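Local atomic coordinates of conserved hypothetical protein Ta0289 (Thermoplasma acidophilum DSM 1728, PDB entry 1PVM), a protein that is of unknown function but joins a pair of CBS domains, modules that in relatives often bind adenine nucleotides, to a metal-binding zinc-ribbon-like domain. Residues F19-N25 and L43-D48; V80-P86 and Y148-P153; C152-G158 and C175-D181. All blocks are in the same frame, centred on the assembly; numbering follows the deposited sequence.

Contact 1 (F19-N25 and L43-D48)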
loop_
_atom_site.group_PDB
_atom_site.type_symbol
_atom_site.label_atom_id
_atom_site.label_comp_id
_atom_site.label_asym_id
_atom_site.label_seq_id
_atom_site.Cartn_x
_atom_site.Cartn_y
_atom_site.Cartn_z
ATOM N N PHE B 19 2.217 14.304 -12.047
ATOM C CA PHE B 19 2.092 14.058 -10.614
ATOM C C PHE B 19 1.319 15.172 -9.906
ATOM O O PHE B 19 1.229 16.299 -10.399
ATOM C CB PHE B 19 3.481 13.930 -9.994
ATOM C CG PHE B 19 4.292 15.189 -10.070
ATOM C CD1 PHE B 19 4.269 16.112 -9.029
ATOM C CD2 PHE B 19 5.058 15.467 -11.195
ATOM C CE1 PHE B 19 5.000 17.292 -9.109
ATOM C CE2 PHE B 19 5.790 16.641 -11.284
ATOM C CZ PHE B 19 5.763 17.557 -10.240
ATOM N N LYS B 20 0.769 14.852 -8.741
ATOM C CA LYS B 20 0.020 15.830 -7.968
ATOM C C LYS B 20 0.788 16.238 -6.723
ATOM O O LYS B 20 1.536 15.444 -6.153
ATOM C CB LYS B 20 -1.354 15.271 -7.593
ATOM C CG LYS B 20 -2.280 15.127 -8.794
ATOM C CD LYS B 20 -3.679 14.716 -8.384
ATOM C CE LYS B 20 -4.632 14.785 -9.568
ATOM N NZ LYS B 20 -4.147 13.970 -10.718
ATOM N N THR B 21 0.607 17.492 -6.322
ATOM C CA THR B 21 1.283 18.039 -5.156
ATOM C C THR B 21 0.243 18.518 -4.155
ATOM O O THR B 21 -0.801 19.051 -4.538
ATOM C CB THR B 21 2.180 19.240 -5.540
ATOM O OG1 THR B 21 3.090 18.852 -6.576
ATOM C CG2 THR B 21 2.981 19.710 -4.341
ATOM N N VAL B 22 0.534 18.314 -2.875
ATOM C CA VAL B 22 -0.360 18.728 -1.802
ATOM C C VAL B 22 0.435 19.465 -0.729
ATOM O O VAL B 22 1.629 19.226 -0.552
ATOM C CB VAL B 22 -1.067 17.514 -1.149
ATOM C CG1 VAL B 22 -2.095 16.933 -2.100
ATOM C CG2 VAL B 22 -0.041 16.457 -0.777
ATOM N N ASN B 23 -0.237 20.362 -0.016
ATOM C CA ASN B 23 0.397 21.135 1.040
ATOM C C ASN B 23 0.691 20.246 2.254
ATOM O O ASN B 23 -0.070 19.329 2.561
ATOM C CB ASN B 23 -0.508 22.305 1.421
ATOM C CG ASN B 23 0.075 23.150 2.520
ATOM O OD1 ASN B 23 -0.211 22.939 3.692
ATOM N ND2 ASN B 23 0.912 24.109 2.147
ATOM N N TRP B 24 1.792 20.529 2.949
ATOM C CA TRP B 24 2.197 19.718 4.093
ATOM C C TRP B 24 1.284 19.721 5.318
ATOM O O TRP B 24 1.465 18.914 6.227
ATOM C CB TRP B 24 3.641 20.067 4.494
ATOM C CG TRP B 24 3.868 21.444 5.085
ATOM C CD1 TRP B 24 3.008 22.512 5.080
ATOM C CD2 TRP B 24 5.057 21.889 5.750
ATOM N NE1 TRP B 24 3.595 23.594 5.701
ATOM C CE2 TRP B 24 4.850 23.238 6.121
ATOM C CE3 TRP B 24 6.281 21.274 6.067
ATOM C CZ2 TRP B 24 5.824 23.986 6.798
ATOM C CZ3 TRP B 24 7.248 22.016 6.740
ATOM C CH2 TRP B 24 7.010 23.362 7.098
ATOM N N ASN B 25 0.304 20.617 5.350
ATOM C CA ASN B 25 -0.626 20.659 6.474
ATOM C C ASN B 25 -1.952 19.997 6.104
ATOM O O ASN B 25 -2.893 19.967 6.898
ATOM C CB ASN B 25 -0.846 22.103 6.931
ATOM C CG ASN B 25 0.320 22.632 7.740
ATOM O OD1 ASN B 25 0.681 23.807 7.639
ATOM N ND2 ASN B 25 0.911 21.767 8.558
ATOM N N LEU B 43 2.022 11.134 -3.585
ATOM C CA LEU B 43 1.825 12.569 -3.780
ATOM C C LEU B 43 3.062 13.329 -3.331
ATOM O O LEU B 43 3.699 12.967 -2.336
ATOM C CB LEU B 43 0.629 13.076 -2.962
ATOM C CG LEU B 43 -0.737 12.382 -3.097
ATOM C CD1 LEU B 43 -1.716 12.986 -2.093
ATOM C CD2 LEU B 43 -1.267 12.527 -4.512
ATOM N N VAL B 44 3.411 14.373 -4.072
ATOM C CA VAL B 44 4.549 15.202 -3.698
ATOM C C VAL B 44 3.996 16.202 -2.688
ATOM O O VAL B 44 2.884 16.715 -2.855
ATOM C CB VAL B 44 5.130 15.953 -4.922
ATOM C CG1 VAL B 44 6.197 16.954 -4.474
ATOM C CG2 VAL B 44 5.717 14.953 -5.905
ATOM N N VAL B 45 4.757 16.460 -1.630
ATOM C CA VAL B 45 4.314 17.396 -0.603
ATOM C C VAL B 45 5.181 18.652 -0.576
ATOM O O VAL B 45 6.410 18.566 -0.586
ATOM C CB VAL B 45 4.350 16.752 0.795
ATOM C CG1 VAL B 45 3.679 17.678 1.795
ATOM C CG2 VAL B 45 3.671 15.391 0.769
ATOM N N LYS B 46 4.532 19.813 -0.543
ATOM C CA LYS B 46 5.233 21.093 -0.501
ATOM C C LYS B 46 4.895 21.842 0.777
ATOM O O LYS B 46 3.803 21.672 1.323
ATOM C CB LYS B 46 4.820 21.972 -1.682
ATOM C CG LYS B 46 5.419 21.594 -3.020
ATOM C CD LYS B 46 4.991 22.601 -4.082
ATOM C CE LYS B 46 5.650 22.330 -5.423
ATOM N NZ LYS B 46 7.123 22.501 -5.361
ATOM N N ASP B 47 5.828 22.663 1.262
ATOM C CA ASP B 47 5.546 23.460 2.451
ATOM C C ASP B 47 4.808 24.713 1.986
ATOM O O ASP B 47 4.322 24.761 0.855
ATOM C CB ASP B 47 6.822 23.826 3.230
ATOM C CG ASP B 47 7.836 24.613 2.406
ATOM O OD1 ASP B 47 7.460 25.205 1.374
ATOM O OD2 ASP B 47 9.021 24.650 2.819
ATOM N N ASP B 48 4.722 25.721 2.844
ATOM C CA ASP B 48 3.996 26.941 2.500
ATOM C C ASP B 48 4.746 27.927 1.609
ATOM O O ASP B 48 4.197 28.951 1.198
ATOM C CB ASP B 48 3.531 27.625 3.783
ATOM C CG ASP B 48 2.635 26.726 4.608
ATOM O OD1 ASP B 48 1.691 26.154 4.020
ATOM O OD2 ASP B 48 2.864 26.588 5.828
HETATM O O HOH W 1 1.744 24.202 -0.567
#
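Trp24 lays one face of its indole over Asp47 CB, a CH-pi contact with that carbon 3.5 Å from the centroid of the six-membered ring and near its normal. CG sits between the backbone N and carbonyl carbon (chi1 68°), folding the indole back over the chain leaving strand 42-46. Its NE1 meets Asp48 OD2 at 3.1 Å, in the plane of the indole but from well above that of the carboxylate. Asp48 OD1 accepts a hydrogen bond from Asn23 ND2 at 2.9 Å on its anti side, somewhat out of the carboxylate plane, so one carboxylate ties down two side chains. A water bridges Asn23 ND2 to the carbonyl of Asp47. Val45 CG1 is the bump that sits against CA and CB of Trp24, 3.6 Å from CB, and Met81 and Ile77 pack on Val45. On the same face as Val45, CG1 and CG2 of Val22 straddle Leu43 CD1, the side chains crossing at about a right angle. On the other face Thr21 CG2 presses tightly on Lys46 CG, 3.4 Å away, and Val44 CG2 fits against Phe19 CD1 at 3.6 Å. The amine of Lys46 forms a salt bridge with Asp52. Backbone hydrogen bonds of a parallel pair, among them Val22 N to Val44 O at 2.8 Å, hold the strands in register. Linked along the chain by helix 28-38, they form the beta-alpha-beta crossover of a CBS domain.

Contact 2 (V80-P86 and Y148-P153); sequences VMRKPIP and YQHLCP. With HG (mercury (II) ion), chain D.
The carbonyl oxygen of Lys83 is gripped by Leu151 N at 2.9 Å and touched by His150 CA at 3.1 Å in a CA-H...O contact. One residue on, Pro84 O receives the hydroxyl of Tyr148, OH to O 2.6 Å, near the edge of the phenol ring. Tyr148 reaches it with CG anti to the backbone N (chi1 -173°), which sends the ring across the 80-86 loop. Pro86 CG lies over one face of this ring, 3.6 Å from CZ, and Arg82 CB approaches CD2 obliquely. A phenylalanine in place of the tyrosine would probably leave Pro84 O without its hydroxyl partner and the 148-153 segment less firmly tied to the 80-86 loop. After its cis peptide, Pro84 rests its CD on Leu151 CB at 3.6 Å. The His150 imidazole donates from ND1 to Tyr148 O at 2.8 Å and turns an edge to Arg82, whose guanidinium plane is inclined 62° to it. Lys83 NZ binds Arg78 O and Glu184. Just past Leu151, Cys152 binds mercury through SG. This loop-to-loop junction joins the segment carrying the first metal cysteine to the loop between helix 58-65 and strand 87-89, and so the zinc-ribbon-like part to the CBS pair.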
loop_
_atom_site.group_PDB
_atom_site.type_symbol
_atom_site.label_atom_id
_atom_site.label_comp_id
_atom_site.label_asym_id
_atom_site.label_seq_id
_atom_site.Cartn_x
_atom_site.Cartn_y
_atom_site.Cartn_z
ATOM N N VAL B 80 3.644 12.360 8.462
ATOM C CA VAL B 80 3.551 11.025 7.876
ATOM C C VAL B 80 4.437 10.771 6.659
ATOM O O VAL B 80 5.015 9.693 6.520
ATOM C CB VAL B 80 2.080 10.740 7.480
ATOM C CG1 VAL B 80 1.933 9.329 6.940
ATOM C CG2 VAL B 80 1.177 10.949 8.688
ATOM N N MET B 81 4.532 11.768 5.785
ATOM C CA MET B 81 5.302 11.671 4.548
ATOM C C MET B 81 6.749 11.230 4.702
ATOM O O MET B 81 7.353 11.389 5.762
ATOM C CB MET B 81 5.313 13.026 3.861
ATOM C CG MET B 81 6.130 14.058 4.629
ATOM S SD MET B 81 5.903 15.715 3.997
ATOM C CE MET B 81 4.145 15.859 4.168
ATOM N N ARG B 82 7.302 10.674 3.630
ATOM C CA ARG B 82 8.709 10.300 3.627
ATOM C C ARG B 82 9.407 11.652 3.487
ATOM O O ARG B 82 9.075 12.433 2.594
ATOM C CB ARG B 82 9.063 9.444 2.405
ATOM C CG ARG B 82 8.249 8.171 2.238
ATOM C CD ARG B 82 8.266 7.348 3.497
ATOM N NE ARG B 82 7.825 5.976 3.274
ATOM C CZ ARG B 82 7.715 5.080 4.246
ATOM N NH1 ARG B 82 8.006 5.424 5.494
ATOM N NH2 ARG B 82 7.336 3.838 3.974
ATOM N N LYS B 83 10.362 11.942 4.361
ATOM C CA LYS B 83 11.074 13.210 4.285
ATOM C C LYS B 83 12.509 13.031 4.765
ATOM O O LYS B 83 12.758 12.279 5.702
ATOM C CB LYS B 83 10.353 14.276 5.124
ATOM C CG LYS B 83 10.239 13.979 6.615
ATOM C CD LYS B 83 9.395 15.062 7.299
ATOM C CE LYS B 83 9.257 14.836 8.800
ATOM N NZ LYS B 83 8.306 15.817 9.409
ATOM N N PRO B 84 13.478 13.692 4.102
ATOM C CA PRO B 84 13.325 14.582 2.943
ATOM C C PRO B 84 12.764 13.793 1.767
ATOM O O PRO B 84 12.817 12.564 1.762
ATOM C CB PRO B 84 14.751 15.058 2.668
ATOM C CG PRO B 84 15.450 14.875 3.974
ATOM C CD PRO B 84 14.893 13.585 4.489
ATOM N N ILE B 85 12.245 14.490 0.764
ATOM C CA ILE B 85 11.662 13.800 -0.378
ATOM C C ILE B 85 12.630 12.822 -1.043
ATOM O O ILE B 85 13.761 13.178 -1.374
ATOM C CB ILE B 85 11.119 14.813 -1.441
ATOM C CG1 ILE B 85 10.328 14.058 -2.513
ATOM C CG2 ILE B 85 12.265 15.614 -2.065
ATOM C CD1 ILE B 85 9.495 14.958 -3.418
ATOM N N PRO B 86 12.209 11.554 -1.200
ATOM C CA PRO B 86 13.068 10.547 -1.842
ATOM C C PRO B 86 13.171 10.952 -3.306
ATOM O O PRO B 86 12.163 11.296 -3.924
ATOM C CB PRO B 86 12.281 9.250 -1.670
ATOM C CG PRO B 86 11.479 9.489 -0.424
ATOM C CD PRO B 86 11.027 10.925 -0.584
ATOM N N TYR B 148 12.330 3.545 5.031
ATOM C CA TYR B 148 13.044 4.786 4.734
ATOM C C TYR B 148 13.473 5.542 5.989
ATOM O O TYR B 148 12.694 5.677 6.925
ATOM C CB TYR B 148 12.130 5.681 3.892
ATOM C CG TYR B 148 12.767 6.948 3.355
ATOM C CD1 TYR B 148 13.713 6.900 2.332
ATOM C CD2 TYR B 148 12.389 8.203 3.843
ATOM C CE1 TYR B 148 14.263 8.070 1.803
ATOM C CE2 TYR B 148 12.935 9.382 3.320
ATOM C CZ TYR B 148 13.867 9.305 2.300
ATOM O OH TYR B 148 14.380 10.455 1.755
ATOM N N GLN B 149 14.710 6.031 6.013
ATOM C CA GLN B 149 15.183 6.807 7.162
ATOM C C GLN B 149 14.699 8.241 7.010
ATOM O O GLN B 149 15.166 8.964 6.126
ATOM C CB GLN B 149 16.710 6.834 7.243
ATOM C CG GLN B 149 17.349 5.659 7.954
ATOM C CD GLN B 149 18.709 6.024 8.537
ATOM O OE1 GLN B 149 19.523 6.690 7.887
ATOM N NE2 GLN B 149 18.963 5.586 9.769
ATOM N N HIS B 150 13.766 8.648 7.865
ATOM C CA HIS B 150 13.237 10.007 7.821
ATOM C C HIS B 150 14.164 10.926 8.605
ATOM O O HIS B 150 14.518 10.631 9.748
ATOM C CB HIS B 150 11.834 10.043 8.424
ATOM C CG HIS B 150 10.840 9.203 7.682
ATOM N ND1 HIS B 150 11.061 7.874 7.394
ATOM C CD2 HIS B 150 9.624 9.503 7.173
ATOM C CE1 HIS B 150 10.022 7.391 6.738
ATOM N NE2 HIS B 150 9.135 8.359 6.592
ATOM N N LEU B 151 14.554 12.042 7.995
ATOM C CA LEU B 151 15.457 12.974 8.653
ATOM C C LEU B 151 14.732 14.155 9.278
ATOM O O LEU B 151 13.698 14.608 8.779
ATOM C CB LEU B 151 16.522 13.458 7.666
ATOM C CG LEU B 151 17.317 12.327 7.002
ATOM C CD1 LEU B 151 18.393 12.917 6.122
ATOM C CD2 LEU B 151 17.931 11.417 8.059
ATOM N N CYS B 152 15.294 14.642 10.381
ATOM C CA CYS B 152 14.736 15.759 11.130
ATOM C C CYS B 152 14.673 17.061 10.339
ATOM O O CYS B 152 15.670 17.492 9.770
ATOM C CB CYS B 152 15.565 15.983 12.388
ATOM S SG CYS B 152 14.949 17.328 13.401
ATOM N N PRO B 153 13.496 17.711 10.307
ATOM C CA PRO B 153 13.346 18.969 9.571
ATOM C C PRO B 153 13.998 20.158 10.284
ATOM O O PRO B 153 14.196 21.213 9.685
ATOM C CB PRO B 153 11.831 19.122 9.463
ATOM C CG PRO B 153 11.361 18.544 10.749
ATOM C CD PRO B 153 12.210 17.296 10.898
HETATM HG HG HG D . 17.028 17.378 14.814
#

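Contact 3 (C152-G158 and C175-D181). With HG (mercury (II) ion), chain D.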
loop_
_atom_site.group_PDB
_atom_site.type_symbol
_atom_site.label_atom_id
_atom_site.label_comp_id
_atom_site.label_asym_id
_atom_site.label_seq_id
_atom_site.Cartn_x
_atom_site.Cartn_y
_atom_site.Cartn_z
ATOM N N CYS B 152 15.294 14.642 10.381
ATOM C CA CYS B 152 14.736 15.759 11.130
ATOM C C CYS B 152 14.673 17.061 10.339
ATOM O O CYS B 152 15.670 17.492 9.770
ATOM C CB CYS B 152 15.565 15.983 12.388
ATOM S SG CYS B 152 14.949 17.328 13.401
ATOM N N PRO B 153 13.496 17.711 10.307
ATOM C CA PRO B 153 13.346 18.969 9.571
ATOM C C PRO B 153 13.998 20.158 10.284
ATOM O O PRO B 153 14.196 21.213 9.685
ATOM C CB PRO B 153 11.831 19.122 9.463
ATOM C CG PRO B 153 11.361 18.544 10.749
ATOM C CD PRO B 153 12.210 17.296 10.898
ATOM N N LYS B 154 14.330 19.979 11.561
ATOM C CA LYS B 154 14.950 21.047 12.338
ATOM C C LYS B 154 16.456 21.163 12.105
ATOM O O LYS B 154 16.959 22.252 11.834
ATOM C CB LYS B 154 14.674 20.844 13.833
ATOM C CG LYS B 154 15.199 21.969 14.717
ATOM C CD LYS B 154 14.902 21.703 16.183
ATOM C CE LYS B 154 15.396 22.832 17.065
ATOM N NZ LYS B 154 15.066 22.577 18.498
ATOM N N CYS B 155 17.176 20.049 12.203
ATOM C CA CYS B 155 18.621 20.070 12.000
ATOM C C CYS B 155 19.009 19.448 10.661
ATOM O O CYS B 155 20.138 19.614 10.194
ATOM C CB CYS B 155 19.338 19.338 13.142
ATOM S SG CYS B 155 19.081 17.544 13.199
ATOM N N GLY B 156 18.069 18.722 10.059
ATOM C CA GLY B 156 18.309 18.094 8.770
ATOM C C GLY B 156 19.221 16.879 8.745
ATOM O O GLY B 156 19.300 16.192 7.730
ATOM N N VAL B 157 19.907 16.598 9.846
ATOM C CA VAL B 157 20.820 15.458 9.882
ATOM C C VAL B 157 20.381 14.317 10.796
ATOM O O VAL B 157 20.760 13.162 10.583
ATOM C CB VAL B 157 22.231 15.897 10.317
ATOM C CG1 VAL B 157 22.846 16.769 9.252
ATOM C CG2 VAL B 157 22.155 16.652 11.626
ATOM N N GLY B 158 19.586 14.642 11.807
ATOM C CA GLY B 158 19.130 13.627 12.735
ATOM C C GLY B 158 18.101 12.692 12.138
ATOM O O GLY B 158 17.385 13.050 11.202
ATOM N N CYS B 175 14.016 13.202 17.140
ATOM C CA CYS B 175 15.293 13.280 16.448
ATOM C C CYS B 175 16.390 12.579 17.252
ATOM O O CYS B 175 16.484 12.740 18.473
ATOM C CB CYS B 175 15.677 14.737 16.229
ATOM S SG CYS B 175 17.295 14.912 15.464
ATOM N N SER B 176 17.226 11.812 16.560
ATOM C CA SER B 176 18.311 11.083 17.209
ATOM C C SER B 176 19.578 11.926 17.359
ATOM O O SER B 176 20.563 11.466 17.934
ATOM C CB SER B 176 18.641 9.823 16.414
ATOM O OG SER B 176 19.185 10.170 15.153
ATOM N N ASN B 177 19.561 13.146 16.834
ATOM C CA ASN B 177 20.720 14.032 16.936
ATOM C C ASN B 177 20.853 14.507 18.389
ATOM O O ASN B 177 19.965 15.181 18.916
ATOM C CB ASN B 177 20.544 15.239 16.005
ATOM C CG ASN B 177 21.753 16.171 16.002
ATOM O OD1 ASN B 177 22.639 16.069 16.850
ATOM N ND2 ASN B 177 21.780 17.092 15.048
ATOM N N PRO B 178 21.965 14.153 19.055
ATOM C CA PRO B 178 22.202 14.549 20.449
ATOM C C PRO B 178 22.133 16.059 20.657
ATOM O O PRO B 178 21.549 16.535 21.631
ATOM C CB PRO B 178 23.598 13.997 20.731
ATOM C CG PRO B 178 23.659 12.784 19.860
ATOM C CD PRO B 178 23.059 13.293 18.568
ATOM N N ALA B 179 22.728 16.803 19.728
ATOM C CA ALA B 179 22.758 18.258 19.804
ATOM C C ALA B 179 21.422 18.893 19.455
ATOM O O ALA B 179 21.274 20.112 19.538
ATOM C CB ALA B 179 23.844 18.805 18.884
ATOM N N CYS B 180 20.447 18.077 19.065
ATOM C CA CYS B 180 19.138 18.611 18.709
ATOM C C CYS B 180 18.010 18.136 19.600
ATOM O O CYS B 180 17.979 16.987 20.041
ATOM C CB CYS B 180 18.776 18.274 17.264
ATOM S SG CYS B 180 17.202 19.025 16.756
ATOM N N ASP B 181 17.072 19.044 19.837
ATOM C CA ASP B 181 15.908 18.770 20.656
ATOM C C ASP B 181 14.678 18.979 19.779
ATOM O O ASP B 181 14.130 20.077 19.720
ATOM C CB ASP B 181 15.881 19.730 21.847
ATOM C CG ASP B 181 14.705 19.488 22.768
ATOM O OD1 ASP B 181 14.558 18.347 23.259
ATOM O OD2 ASP B 181 13.932 20.443 23.007
HETATM HG HG HG D . 17.028 17.378 14.814
HETATM O O HOH W 2 17.737 21.760 19.533
#
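A four-cysteine metal site of the zinc-ribbon kind joins the 152-158 loop to the end of strand 170-175 and the loop after it, each side supplying two sulfurs to one mercury ion. Cys152 SG and Cys155 SG come from the CxxC turn, Cys175 SG and Cys180 SG from the other segment; the sulfur-to-mercury distances run from 2.5 Å for Cys152 SG to 2.6 Å for Cys155 SG. Set between its backbone N and carbonyl carbon (chi1 69°), Cys155 SG accepts three hydrogen bonds: from Asn177 ND2 at 3.3 Å, nearly straight and in the plane of the amide, and from the backbone N of Gly158 and of Val157. Such N-H donors probably offset part of the negative charge on the sulfur. Cys175 SG likewise accepts from Asn177 N at 3.2 Å, and Asn177 OD1 makes an Asx turn to Ala179 N, which fixes its amide. Gly158 packs its CA 3.5 Å from Cys175 SG, where a side chain would collide. The extended chain of Lys154 passes Cys180 SG, CD to SG 3.6 Å, and its NZ donates to Asp181 O at 2.9 Å from above the carbonyl plane, with a water bridging that amine to Asp181 N. The same cysteines bind iron(II) in another structure of this protein and are predicted to bind zinc, as expected of a zinc-ribbon-like domain.

Overall arrangement
The three contacts follow one another along the chain, contact 1 closing before contact 2 opens and contact 2 before contact 3. Contact 1 lies in the sheet of the first CBS domain, contact 2 joins the loop leading into strand 87-89 to the segment after helix 133-145, and contact 3 closes the metal site beside the hairpin of strands 160-164 and 170-175. The centres of contacts 1 and 2 are about 13 Å apart, and the two touch through Val45 and Met81; contacts 2 and 3, about 12 Å between centres, share Cys152 and Pro153. Contacts 1 and 3, about 23 Å between centres, do not touch. Contact 2 thus links the CBS pair to the metal-binding domain.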